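Local coordinates for protein toll (Drosophila melanogaster, PDB 4LXR), which binds the cleaved, active form of the cytokine Spätzle outside the cell and switches on Toll signalling in antifungal defence and dorsal-ventral patterning of the embryo, at residues P36-T41 with I50-T55; D464-M469 with L490-Q495; G674-S679 with W696-M701; L241-D246 with N265-E270. One frame throughout, in Å; residues are numbered along the deposited sequence.

Contact 1: residues P36-T41 with I50-T55; sequences PTFRLT and IMCNLT. With NAG (2-acetamido-2-deoxy-beta-D-glucopyranose), chain H.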
# COMPACT_ATOMS: atom_id res chain seq x y z
N PRO A 36 17.24 -13.60 -36.57
CA PRO A 36 18.27 -14.65 -36.66
C PRO A 36 17.68 -16.05 -36.60
O PRO A 36 16.68 -16.28 -35.92
CB PRO A 36 19.16 -14.39 -35.44
CG PRO A 36 18.31 -13.60 -34.51
CD PRO A 36 17.42 -12.76 -35.37
N THR A 37 18.31 -16.98 -37.32
CA THR A 37 17.90 -18.37 -37.33
C THR A 37 18.11 -18.95 -35.93
O THR A 37 17.28 -19.73 -35.44
CB THR A 37 18.71 -19.18 -38.36
OG1 THR A 37 18.64 -18.54 -39.63
CG2 THR A 37 18.15 -20.56 -38.51
N PHE A 38 19.21 -18.55 -35.31
CA PHE A 38 19.57 -19.01 -33.98
C PHE A 38 19.98 -17.85 -33.09
O PHE A 38 20.67 -16.93 -33.52
CB PHE A 38 20.71 -20.02 -34.04
CG PHE A 38 20.37 -21.24 -34.82
CD1 PHE A 38 19.59 -22.24 -34.27
CD2 PHE A 38 20.80 -21.39 -36.12
CE1 PHE A 38 19.27 -23.37 -34.99
CE2 PHE A 38 20.48 -22.52 -36.85
CZ PHE A 38 19.71 -23.50 -36.28
N ARG A 39 19.53 -17.92 -31.85
CA ARG A 39 19.98 -17.00 -30.84
C ARG A 39 20.35 -17.85 -29.65
O ARG A 39 19.49 -18.47 -29.04
CB ARG A 39 18.87 -16.01 -30.47
CG ARG A 39 19.33 -14.91 -29.54
CD ARG A 39 18.18 -13.99 -29.15
NE ARG A 39 17.39 -13.55 -30.30
CZ ARG A 39 17.59 -12.41 -30.96
NH1 ARG A 39 18.56 -11.59 -30.58
NH2 ARG A 39 16.83 -12.10 -31.99
N LEU A 40 21.64 -17.89 -29.33
CA LEU A 40 22.10 -18.71 -28.22
C LEU A 40 22.47 -17.88 -27.01
O LEU A 40 23.17 -16.88 -27.12
CB LEU A 40 23.31 -19.55 -28.65
CG LEU A 40 23.09 -20.70 -29.62
CD1 LEU A 40 23.26 -20.23 -31.06
CD2 LEU A 40 24.11 -21.76 -29.30
N THR A 41 22.01 -18.31 -25.85
CA THR A 41 22.41 -17.69 -24.60
C THR A 41 23.23 -18.69 -23.81
O THR A 41 22.76 -19.78 -23.48
CB THR A 41 21.21 -17.23 -23.77
OG1 THR A 41 20.43 -16.31 -24.54
CG2 THR A 41 21.66 -16.55 -22.48
N ILE A 50 19.11 -22.53 -26.66
CA ILE A 50 19.08 -22.35 -28.09
C ILE A 50 17.67 -21.91 -28.49
O ILE A 50 16.72 -22.66 -28.34
CB ILE A 50 19.47 -23.61 -28.85
CG1 ILE A 50 20.81 -24.14 -28.33
CG2 ILE A 50 19.57 -23.33 -30.34
CD1 ILE A 50 21.01 -25.61 -28.59
N MET A 51 17.56 -20.66 -28.95
CA MET A 51 16.28 -20.14 -29.43
C MET A 51 16.34 -20.19 -30.94
O MET A 51 17.24 -19.63 -31.55
CB MET A 51 16.04 -18.72 -28.92
CG MET A 51 14.88 -17.98 -29.59
SD MET A 51 13.25 -18.40 -28.95
CE MET A 51 13.44 -17.94 -27.23
N CYS A 52 15.39 -20.90 -31.54
CA CYS A 52 15.41 -21.17 -32.97
C CYS A 52 14.34 -20.37 -33.68
O CYS A 52 13.28 -20.11 -33.12
CB CYS A 52 15.14 -22.66 -33.24
SG CYS A 52 16.45 -23.84 -32.79
N ASN A 53 14.62 -20.02 -34.93
CA ASN A 53 13.59 -19.52 -35.83
C ASN A 53 13.83 -20.17 -37.18
O ASN A 53 14.55 -19.63 -38.02
CB ASN A 53 13.64 -17.99 -35.96
CG ASN A 53 12.41 -17.42 -36.63
OD1 ASN A 53 11.72 -18.12 -37.37
ND2 ASN A 53 12.13 -16.13 -36.37
N LEU A 54 13.22 -21.34 -37.38
CA LEU A 54 13.55 -22.22 -38.49
C LEU A 54 12.39 -22.32 -39.47
O LEU A 54 11.23 -22.19 -39.08
CB LEU A 54 13.86 -23.62 -37.96
CG LEU A 54 15.28 -23.99 -37.51
CD1 LEU A 54 15.95 -22.88 -36.74
CD2 LEU A 54 15.24 -25.26 -36.68
N THR A 55 12.70 -22.56 -40.74
CA THR A 55 11.67 -22.86 -41.73
C THR A 55 11.84 -24.32 -42.14
O THR A 55 10.90 -24.96 -42.60
CB THR A 55 11.77 -21.97 -43.00
OG1 THR A 55 12.61 -22.62 -43.98
CG2 THR A 55 12.35 -20.60 -42.68
C1 NAG H . 11.18 -15.54 -37.29
C2 NAG H . 10.34 -14.43 -36.65
C3 NAG H . 9.33 -13.88 -37.66
C4 NAG H . 10.01 -13.50 -38.97
C5 NAG H . 10.89 -14.63 -39.48
C6 NAG H . 11.72 -14.21 -40.67
C7 NAG H . 10.09 -14.67 -34.21
C8 NAG H . 9.25 -15.23 -33.11
N2 NAG H . 9.66 -14.91 -35.46
O3 NAG H . 8.68 -12.74 -37.11
O4 NAG H . 9.01 -13.24 -39.95
O5 NAG H . 11.81 -15.05 -38.46
O6 NAG H . 11.93 -15.29 -41.57
O7 NAG H . 11.11 -14.03 -33.99
O HOH W 1 16.14 -17.41 -33.13
O HOH W 2 14.20 -14.84 -35.37
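Cys-52 and Phe-38 sit opposite each other as a non-hydrogen-bonded pair in the antiparallel beta hairpin of strands 38-43 and 47-52, near the N-terminal end of the leucine-rich-repeat ectodomain. The sulfur, which also forms a disulfide with Cys-80, lies at the edge of the aromatic ring near its plane, with SG of Cys-52 3.6 Å from CE1 of Phe-38. In Phe-38, CG anti to the carbonyl carbon (chi1 -61°) starts the ring on the side where Cys-52 and Ile-50 lie. CE1 of this ring also meets CD1 of Leu-54, at 3.8 Å, in an oblique approach. Ile-50 runs beside Phe-38 and points the same way, its CG2 4.1 Å from CD1 of the ring; Leu-40 lies alongside Ile-50 on the same apolar face. At the strand end Thr-37 crosses Leu-54 at about a right angle, CG2 to CD1 3.7 Å.

Arg-39 and Met-51 occupy the other face as a hydrogen-bonded pair: Arg-39 N to Met-51 O and Met-51 N to Arg-39 O are both 2.9 Å. Their side chains pack on Lys-15 and Ile-13 of the Spätzle chain, so this face of the hairpin meets the ligand. Beyond them, Asn-53 N donates to Thr-37 O at 2.7 Å. The Asn-53 side chain carries the N-linked sugar, and its ND2 still donates to a water 2.6 Å away, which in turn donates to Pro-36 O.

Contact 2: residues D464-M469 with L490-Q495; sequences DWKNTM and LAFLSQ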
# COMPACT_ATOMS: atom_id res chain seq x y z
N ASP A 464 -3.96 6.05 27.33
CA ASP A 464 -2.99 4.97 27.18
C ASP A 464 -2.21 5.06 25.88
O ASP A 464 -1.05 4.65 25.83
CB ASP A 464 -3.66 3.59 27.31
CG ASP A 464 -4.90 3.47 26.45
OD1 ASP A 464 -5.77 4.37 26.51
OD2 ASP A 464 -5.00 2.46 25.71
N TRP A 465 -2.82 5.62 24.84
CA TRP A 465 -2.14 5.72 23.54
C TRP A 465 -0.96 6.68 23.65
O TRP A 465 0.04 6.54 22.94
CB TRP A 465 -3.09 6.19 22.43
CG TRP A 465 -4.32 5.32 22.24
CD1 TRP A 465 -4.52 4.06 22.72
CD2 TRP A 465 -5.51 5.66 21.51
NE1 TRP A 465 -5.76 3.60 22.35
CE2 TRP A 465 -6.39 4.57 21.61
CE3 TRP A 465 -5.92 6.79 20.80
CZ2 TRP A 465 -7.65 4.56 21.02
CZ3 TRP A 465 -7.18 6.80 20.22
CH2 TRP A 465 -8.03 5.69 20.33
N LYS A 466 -1.07 7.65 24.54
CA LYS A 466 -0.02 8.65 24.71
C LYS A 466 1.00 8.22 25.74
O LYS A 466 2.20 8.49 25.60
CB LYS A 466 -0.62 10.00 25.13
CG LYS A 466 -1.48 10.71 24.09
CD LYS A 466 -2.00 12.04 24.65
CE LYS A 466 -2.85 11.80 25.89
NZ LYS A 466 -3.58 12.99 26.36
N ASN A 467 0.54 7.58 26.81
CA ASN A 467 1.36 7.43 28.00
C ASN A 467 1.69 6.00 28.40
O ASN A 467 2.60 5.78 29.19
CB ASN A 467 0.71 8.16 29.18
CG ASN A 467 0.55 9.65 28.92
OD1 ASN A 467 1.48 10.31 28.47
ND2 ASN A 467 -0.64 10.17 29.21
N THR A 468 0.96 5.04 27.85
CA THR A 468 1.16 3.65 28.24
C THR A 468 1.86 2.88 27.13
O THR A 468 2.67 2.01 27.39
CB THR A 468 -0.17 2.97 28.62
OG1 THR A 468 -0.84 3.74 29.63
CG2 THR A 468 0.07 1.57 29.16
N MET A 469 1.54 3.22 25.89
CA MET A 469 2.15 2.53 24.75
C MET A 469 3.44 3.21 24.35
O MET A 469 3.47 4.03 23.43
CB MET A 469 1.18 2.49 23.58
CG MET A 469 -0.12 1.80 23.93
SD MET A 469 -1.29 1.79 22.57
CE MET A 469 -2.65 0.90 23.33
N LEU A 490 -1.52 15.90 21.40
CA LEU A 490 -0.33 15.53 20.62
C LEU A 490 0.82 15.06 21.49
O LEU A 490 1.91 14.80 20.99
CB LEU A 490 0.16 16.71 19.76
CG LEU A 490 -0.81 17.48 18.86
CD1 LEU A 490 -0.12 18.73 18.34
CD2 LEU A 490 -1.33 16.64 17.70
N ALA A 491 0.60 14.94 22.80
CA ALA A 491 1.70 14.60 23.71
C ALA A 491 1.95 13.10 23.85
O ALA A 491 1.83 12.55 24.95
CB ALA A 491 1.48 15.25 25.08
N PHE A 492 2.31 12.44 22.74
CA PHE A 492 2.60 11.01 22.75
C PHE A 492 4.03 10.77 23.26
O PHE A 492 4.96 11.43 22.81
CB PHE A 492 2.46 10.40 21.35
CG PHE A 492 1.09 10.54 20.75
CD1 PHE A 492 0.13 9.54 20.94
CD2 PHE A 492 0.75 11.63 19.97
CE1 PHE A 492 -1.14 9.66 20.39
CE2 PHE A 492 -0.52 11.76 19.41
CZ PHE A 492 -1.46 10.76 19.62
N LEU A 493 4.20 9.82 24.17
CA LEU A 493 5.49 9.61 24.83
C LEU A 493 6.34 8.50 24.21
O LEU A 493 7.46 8.23 24.67
CB LEU A 493 5.29 9.32 26.32
CG LEU A 493 5.30 10.48 27.32
CD1 LEU A 493 4.56 11.70 26.79
CD2 LEU A 493 4.72 10.02 28.65
N SER A 494 5.84 7.86 23.16
CA SER A 494 6.57 6.76 22.53
C SER A 494 7.91 7.18 21.90
O SER A 494 8.01 8.20 21.22
CB SER A 494 5.71 6.04 21.50
OG SER A 494 6.49 5.11 20.78
N GLN A 495 8.93 6.35 22.11
CA GLN A 495 10.28 6.65 21.63
C GLN A 495 10.67 5.77 20.45
O GLN A 495 11.85 5.61 20.14
CB GLN A 495 11.29 6.48 22.77
CG GLN A 495 11.40 7.68 23.71
CD GLN A 495 12.50 8.64 23.29
OE1 GLN A 495 12.55 9.10 22.15
NE2 GLN A 495 13.40 8.94 24.22
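Lys-466 sets CG over one face of the Phe-492 ring, 4.1 Å from its centroid, in a CH-pi contact. The two side chains cross at about a right angle. In the plane of the same ring, at its edge, stands the carbonyl of Trp-465, whose O is 3.6 Å from CD1 of Phe-492. The next carbonyl along is bonded: Leu-493 N donates to Lys-466 O at 2.8 Å, lying in the carbonyl plane. Asn-467 brings OD1 to within 3.3 Å of CD2 of Leu-493, an oblique polar-to-methyl contact.

Here the short helix 463-467 of repeat 13 in the leucine-rich-repeat solenoid meets the loop of repeat 14 that leads to strand 499-501. Ala-491, at the centre of an inverse gamma turn, turns its carbonyl O to CB of Lys-466, 3.5 Å away.

Further out, the lysine chain bends at chi3 (-61°), which sets CE, and NZ ends as a donor to Glu-488 O. Asn-467 ND2 is held by Asn-463 OD1. The Phe-492 ring packs on Leu-498 and Val-527, while Asn-525 ND2 bonds the carbonyls of both Phe-492 and Ser-494. Ser-494 sets CB 3.6 Å from Met-469 O and gives its OG to Leu-472 O. Asp-464 O accepts from both Thr-468 N and Met-469 N.

Contact 3: residues G674-S679 with W696-M701; sequences GNNLTS and WNHLQM. With NAG (2-acetamido-2-deoxy-beta-D-glucopyranose), chain G.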
# COMPACT_ATOMS: atom_id res chain seq x y z
N GLY A 674 -12.71 61.83 5.98
CA GLY A 674 -13.90 62.02 5.16
C GLY A 674 -15.16 62.30 5.95
O GLY A 674 -16.23 61.82 5.60
N ASN A 675 -15.04 63.08 7.01
CA ASN A 675 -16.18 63.45 7.83
C ASN A 675 -16.44 64.96 7.85
O ASN A 675 -15.80 65.70 7.09
CB ASN A 675 -16.02 62.87 9.24
CG ASN A 675 -16.39 61.40 9.30
OD1 ASN A 675 -17.57 61.06 9.33
ND2 ASN A 675 -15.40 60.52 9.31
N ASN A 676 -17.37 65.42 8.69
CA ASN A 676 -17.76 66.82 8.71
C ASN A 676 -17.27 67.59 9.94
O ASN A 676 -17.95 68.49 10.42
CB ASN A 676 -19.30 66.94 8.65
CG ASN A 676 -19.87 66.79 7.25
OD1 ASN A 676 -19.43 65.95 6.47
ND2 ASN A 676 -20.85 67.62 6.92
N LEU A 677 -16.09 67.22 10.46
CA LEU A 677 -15.61 67.78 11.72
C LEU A 677 -15.14 69.22 11.55
O LEU A 677 -14.29 69.50 10.70
CB LEU A 677 -14.47 66.94 12.29
CG LEU A 677 -14.81 65.53 12.79
CD1 LEU A 677 -13.58 64.75 13.24
CD2 LEU A 677 -15.84 65.61 13.90
N THR A 678 -15.66 70.12 12.38
CA THR A 678 -15.27 71.53 12.29
C THR A 678 -14.32 71.99 13.41
O THR A 678 -13.70 73.04 13.31
CB THR A 678 -16.50 72.46 12.23
OG1 THR A 678 -17.38 72.19 13.33
CG2 THR A 678 -17.26 72.25 10.92
N SER A 679 -14.19 71.19 14.46
CA SER A 679 -13.30 71.54 15.56
C SER A 679 -12.94 70.32 16.39
O SER A 679 -13.72 69.37 16.48
CB SER A 679 -13.92 72.62 16.45
OG SER A 679 -15.22 72.24 16.87
N TRP A 696 -9.44 65.17 5.42
CA TRP A 696 -10.68 65.35 4.68
C TRP A 696 -11.88 65.60 5.58
O TRP A 696 -12.93 64.98 5.44
CB TRP A 696 -10.92 64.20 3.69
CG TRP A 696 -9.77 64.12 2.75
CD1 TRP A 696 -8.69 63.28 2.83
CD2 TRP A 696 -9.53 64.97 1.62
NE1 TRP A 696 -7.81 63.55 1.80
CE2 TRP A 696 -8.31 64.58 1.05
CE3 TRP A 696 -10.25 66.03 1.04
CZ2 TRP A 696 -7.78 65.20 -0.08
CZ3 TRP A 696 -9.72 66.64 -0.08
CH2 TRP A 696 -8.50 66.23 -0.63
N ASN A 697 -11.70 66.53 6.52
CA ASN A 697 -12.79 67.00 7.35
C ASN A 697 -13.05 68.48 7.05
O ASN A 697 -12.73 68.92 5.95
CB ASN A 697 -12.52 66.72 8.83
CG ASN A 697 -12.95 65.31 9.23
OD1 ASN A 697 -14.03 65.12 9.76
ND2 ASN A 697 -12.10 64.31 8.97
N HIS A 698 -13.62 69.23 7.99
CA HIS A 698 -13.90 70.65 7.75
C HIS A 698 -13.09 71.55 8.69
O HIS A 698 -13.58 72.60 9.11
CB HIS A 698 -15.39 70.98 7.95
CG HIS A 698 -16.30 70.33 6.95
ND1 HIS A 698 -15.85 69.48 5.97
CD2 HIS A 698 -17.64 70.41 6.79
CE1 HIS A 698 -16.87 69.06 5.24
NE2 HIS A 698 -17.97 69.61 5.72
N LEU A 699 -11.88 71.14 9.02
CA LEU A 699 -11.10 71.81 10.06
C LEU A 699 -10.37 73.03 9.52
O LEU A 699 -9.81 73.00 8.43
CB LEU A 699 -10.09 70.85 10.69
CG LEU A 699 -10.62 69.56 11.32
CD1 LEU A 699 -9.43 68.68 11.68
CD2 LEU A 699 -11.45 69.87 12.55
N GLN A 700 -10.37 74.10 10.31
CA GLN A 700 -9.70 75.32 9.90
C GLN A 700 -8.48 75.59 10.75
O GLN A 700 -7.57 76.33 10.35
CB GLN A 700 -10.67 76.50 9.96
CG GLN A 700 -11.84 76.36 9.01
CD GLN A 700 -12.49 77.69 8.67
OE1 GLN A 700 -11.85 78.74 8.76
NE2 GLN A 700 -13.75 77.65 8.27
N MET A 701 -8.43 74.96 11.92
CA MET A 701 -7.42 75.29 12.91
C MET A 701 -7.33 74.20 13.97
O MET A 701 -8.26 73.43 14.15
CB MET A 701 -7.78 76.66 13.51
CG MET A 701 -7.30 76.94 14.92
SD MET A 701 -8.49 76.36 16.13
CE MET A 701 -7.86 77.18 17.60
C1 NAG G . -21.22 67.45 5.54
C2 NAG G . -22.68 67.83 5.30
C3 NAG G . -23.03 67.65 3.82
C4 NAG G . -22.03 68.37 2.93
C5 NAG G . -20.60 67.99 3.30
C6 NAG G . -19.55 68.80 2.57
C7 NAG G . -23.93 67.35 7.37
C8 NAG G . -24.84 66.37 8.06
N2 NAG G . -23.56 67.02 6.12
O3 NAG G . -24.35 68.12 3.56
O4 NAG G . -22.28 68.00 1.58
O5 NAG G . -20.39 68.22 4.70
O6 NAG G . -18.70 67.96 1.80
O7 NAG G . -23.56 68.39 7.91
O HOH W 3 -13.76 74.80 10.87
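Leu-677 O takes the shortest bond between the segments, from His-698 N at 2.8 Å. Beside it, in the opposite sense, Leu-677 N donates to Asn-697 OD1 at 3.0 Å, in the amide plane and on a lone pair. This is the asparagine of the leucine-rich-repeat consensus LxxLxLxxN, here linking repeats 17 and 18; Asn-675 holds the same position one repeat earlier, with OD1 accepting from Leu-653 N. The Asn-697 side chain, with CG anti to its carbonyl carbon (chi1 -85°), runs alongside that of Leu-677. Its ND2 donates to Ser-695 O and Leu-672 O, so the buried amide is held from both ends. An alanine here would probably leave Leu-677 N and the carbonyls of Leu-672 and Ser-695 without these partners and open a gap beside Leu-677. Farther along, CD2 of Leu-699 lies 3.4 Å from Leu-677 O, and a water donates to both Thr-678 O and His-698 O.

His-698 turns one ring face to the backbone of Asn-676, whose CA stands 4.0 Å above the ring centre. Asn-676 is glycosylated, and His-698 NE2 donates to O5 of its first sugar at 3.0 Å.

Contact 4: residues L241-D246 with N265-E270; sequences LTNVTD and NKHLNE. With NAG (2-acetamido-2-deoxy-beta-D-glucopyranose), chain J.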
# COMPACT_ATOMS: atom_id res chain seq x y z
N LEU A 241 -2.37 -45.22 -1.45
CA LEU A 241 -1.38 -44.17 -1.24
C LEU A 241 -1.09 -44.01 0.25
O LEU A 241 -1.32 -42.94 0.80
CB LEU A 241 -1.88 -42.84 -1.82
CG LEU A 241 -2.10 -42.84 -3.33
CD1 LEU A 241 -2.82 -41.57 -3.80
CD2 LEU A 241 -0.78 -42.99 -4.07
N THR A 242 -0.59 -45.06 0.89
CA THR A 242 -0.46 -45.06 2.34
C THR A 242 0.60 -44.11 2.88
O THR A 242 0.53 -43.71 4.04
CB THR A 242 -0.22 -46.48 2.90
OG1 THR A 242 0.92 -47.06 2.24
CG2 THR A 242 -1.44 -47.35 2.67
N ASN A 243 1.57 -43.76 2.05
CA ASN A 243 2.63 -42.85 2.47
C ASN A 243 2.47 -41.41 1.96
O ASN A 243 3.36 -40.57 2.14
CB ASN A 243 4.00 -43.41 2.06
CG ASN A 243 4.38 -44.65 2.87
OD1 ASN A 243 4.14 -44.70 4.07
ND2 ASN A 243 4.97 -45.64 2.20
N VAL A 244 1.35 -41.12 1.30
CA VAL A 244 1.16 -39.79 0.74
C VAL A 244 1.13 -38.70 1.84
O VAL A 244 0.56 -38.89 2.90
CB VAL A 244 -0.10 -39.72 -0.17
CG1 VAL A 244 -1.41 -39.74 0.65
CG2 VAL A 244 -0.03 -38.49 -1.06
N THR A 245 1.82 -37.59 1.59
CA THR A 245 1.86 -36.48 2.54
C THR A 245 1.19 -35.21 2.01
O THR A 245 0.82 -34.33 2.79
CB THR A 245 3.29 -36.14 2.93
OG1 THR A 245 3.97 -35.56 1.81
CG2 THR A 245 4.05 -37.41 3.41
N ASP A 246 1.07 -35.08 0.69
CA ASP A 246 0.44 -33.88 0.11
C ASP A 246 -0.59 -34.29 -0.94
O ASP A 246 -0.28 -35.03 -1.87
CB ASP A 246 1.46 -32.93 -0.54
CG ASP A 246 2.40 -32.26 0.47
OD1 ASP A 246 3.01 -32.97 1.31
OD2 ASP A 246 2.54 -31.01 0.44
N ASN A 265 -4.77 -42.69 4.73
CA ASN A 265 -3.64 -41.81 4.47
C ASN A 265 -3.22 -41.08 5.75
O ASN A 265 -3.52 -39.89 5.92
CB ASN A 265 -4.01 -40.81 3.38
CG ASN A 265 -4.76 -41.45 2.24
OD1 ASN A 265 -5.98 -41.37 2.17
ND2 ASN A 265 -4.03 -42.11 1.34
N LYS A 266 -2.54 -41.81 6.63
CA LYS A 266 -2.21 -41.35 7.98
C LYS A 266 -0.84 -40.66 8.09
O LYS A 266 -0.29 -40.50 9.18
CB LYS A 266 -2.25 -42.53 8.96
CG LYS A 266 -3.66 -43.01 9.27
CD LYS A 266 -4.53 -41.85 9.78
CE LYS A 266 -5.85 -42.37 10.32
NZ LYS A 266 -6.86 -41.29 10.38
N HIS A 267 -0.29 -40.27 6.95
CA HIS A 267 0.95 -39.53 6.93
C HIS A 267 0.73 -38.17 6.29
O HIS A 267 1.69 -37.46 6.00
CB HIS A 267 2.04 -40.32 6.21
CG HIS A 267 2.53 -41.49 7.00
ND1 HIS A 267 3.22 -41.35 8.18
CD2 HIS A 267 2.37 -42.83 6.81
CE1 HIS A 267 3.50 -42.54 8.67
NE2 HIS A 267 2.99 -43.46 7.86
N LEU A 268 -0.54 -37.84 6.06
CA LEU A 268 -0.89 -36.56 5.44
C LEU A 268 -0.27 -35.41 6.21
O LEU A 268 -0.34 -35.36 7.44
CB LEU A 268 -2.40 -36.35 5.38
CG LEU A 268 -3.21 -37.02 4.27
CD1 LEU A 268 -4.70 -36.71 4.43
CD2 LEU A 268 -2.71 -36.57 2.91
N ASN A 269 0.36 -34.51 5.48
CA ASN A 269 0.96 -33.32 6.06
C ASN A 269 0.25 -32.04 5.58
O ASN A 269 0.20 -31.05 6.30
CB ASN A 269 2.46 -33.28 5.73
CG ASN A 269 3.13 -32.01 6.20
OD1 ASN A 269 3.42 -31.12 5.39
ND2 ASN A 269 3.36 -31.89 7.51
N GLU A 270 -0.29 -32.07 4.37
CA GLU A 270 -0.94 -30.90 3.79
C GLU A 270 -2.03 -31.35 2.82
O GLU A 270 -1.79 -32.22 1.98
CB GLU A 270 0.07 -29.98 3.07
CG GLU A 270 -0.57 -28.90 2.17
CD GLU A 270 0.33 -27.67 1.91
OE1 GLU A 270 -0.17 -26.66 1.36
OE2 GLU A 270 1.52 -27.70 2.27
C1 NAG J . 5.11 -46.84 3.00
C2 NAG J . 6.15 -46.94 4.11
C3 NAG J . 6.31 -48.39 4.54
C4 NAG J . 4.96 -48.93 5.01
C5 NAG J . 3.94 -48.77 3.89
C6 NAG J . 2.54 -49.19 4.30
C7 NAG J . 7.93 -45.29 4.33
C8 NAG J . 9.24 -44.79 3.81
N2 NAG J . 7.42 -46.36 3.71
O3 NAG J . 7.27 -48.47 5.60
O4 NAG J . 5.05 -50.29 5.40
O5 NAG J . 3.85 -47.40 3.46
O6 NAG J . 1.78 -49.62 3.18
O7 NAG J . 7.35 -44.75 5.27
O HOH W 4 -0.57 -41.14 4.28
O HOH W 5 -1.12 -44.40 6.26
O HOH W 6 4.72 -31.67 2.81
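His-267 presents the edge of its ring to Thr-242, whose carbonyl O lies in the ring plane 3.4 Å from CD2 of His-267, while ND1 is hydrogen-bonded to Glu-293 OE1. The second flat group is the Asn-265 amide: ND2 donates to Leu-241 O at 2.9 Å, with that oxygen only 3° out of the amide plane. Seen from the acceptor, the donor stands 55° above the carbonyl plane, and Val-244 N reaches Leu-241 O from the opposite face. ND2 of Asn-265 is also hydrogen-bonded to Phe-238 O, and lies 3.6 Å from CG1 of Val-244. An alanine in place of Asn-265 would probably leave the Leu-241 and Phe-238 carbonyls short of a donor and Val-244 CG1 with only CB to pack on, a gap opening where the amide stood. The carboxylates of Asp-246 and Glu-270 are turned 37° apart, OD2 to OE2 3.9 Å, two like charges whose repulsion, if both are ionised, the salt bridge of Glu-270 OE1 to Arg-272 NE would probably ease.

Two backbone donors converge on Thr-245 O: Asn-269 N at 2.7 Å on a lone pair, and Glu-270 N at 3.0 Å nearly along the C=O axis. One water joins Thr-242 O, Val-244 O and His-267 N. Asn-243 carries a glycan, and Asp-246 packs on Gln-62 of the Spätzle chain. Loops of repeats 5 and 6 thus lead side by side into parallel strands 246-248 and 270-273, the regular step of a leucine-rich-repeat solenoid.

Contact 1 is the most buried of the four: an antiparallel hairpin with an apolar, disulfide-bearing face, unlike the repeat-to-repeat steps of the others. Contacts 3 and 4, partly buried and with centres about 109 Å apart, both join successive repeats, contact 3 just after the parallel strands and contact 4 just before them; each relies on an asparagine amide that bonds neighbouring backbone. Contacts 1, 3 and 4 all carry a glycosylated asparagine and bridging water. Contact 2 joins successive repeats too, but through a helix end and an aromatic face, with one backbone bond across it. Contacts 1 and 4 each touch Spätzle; no other protein chain touches contacts 2 and 3.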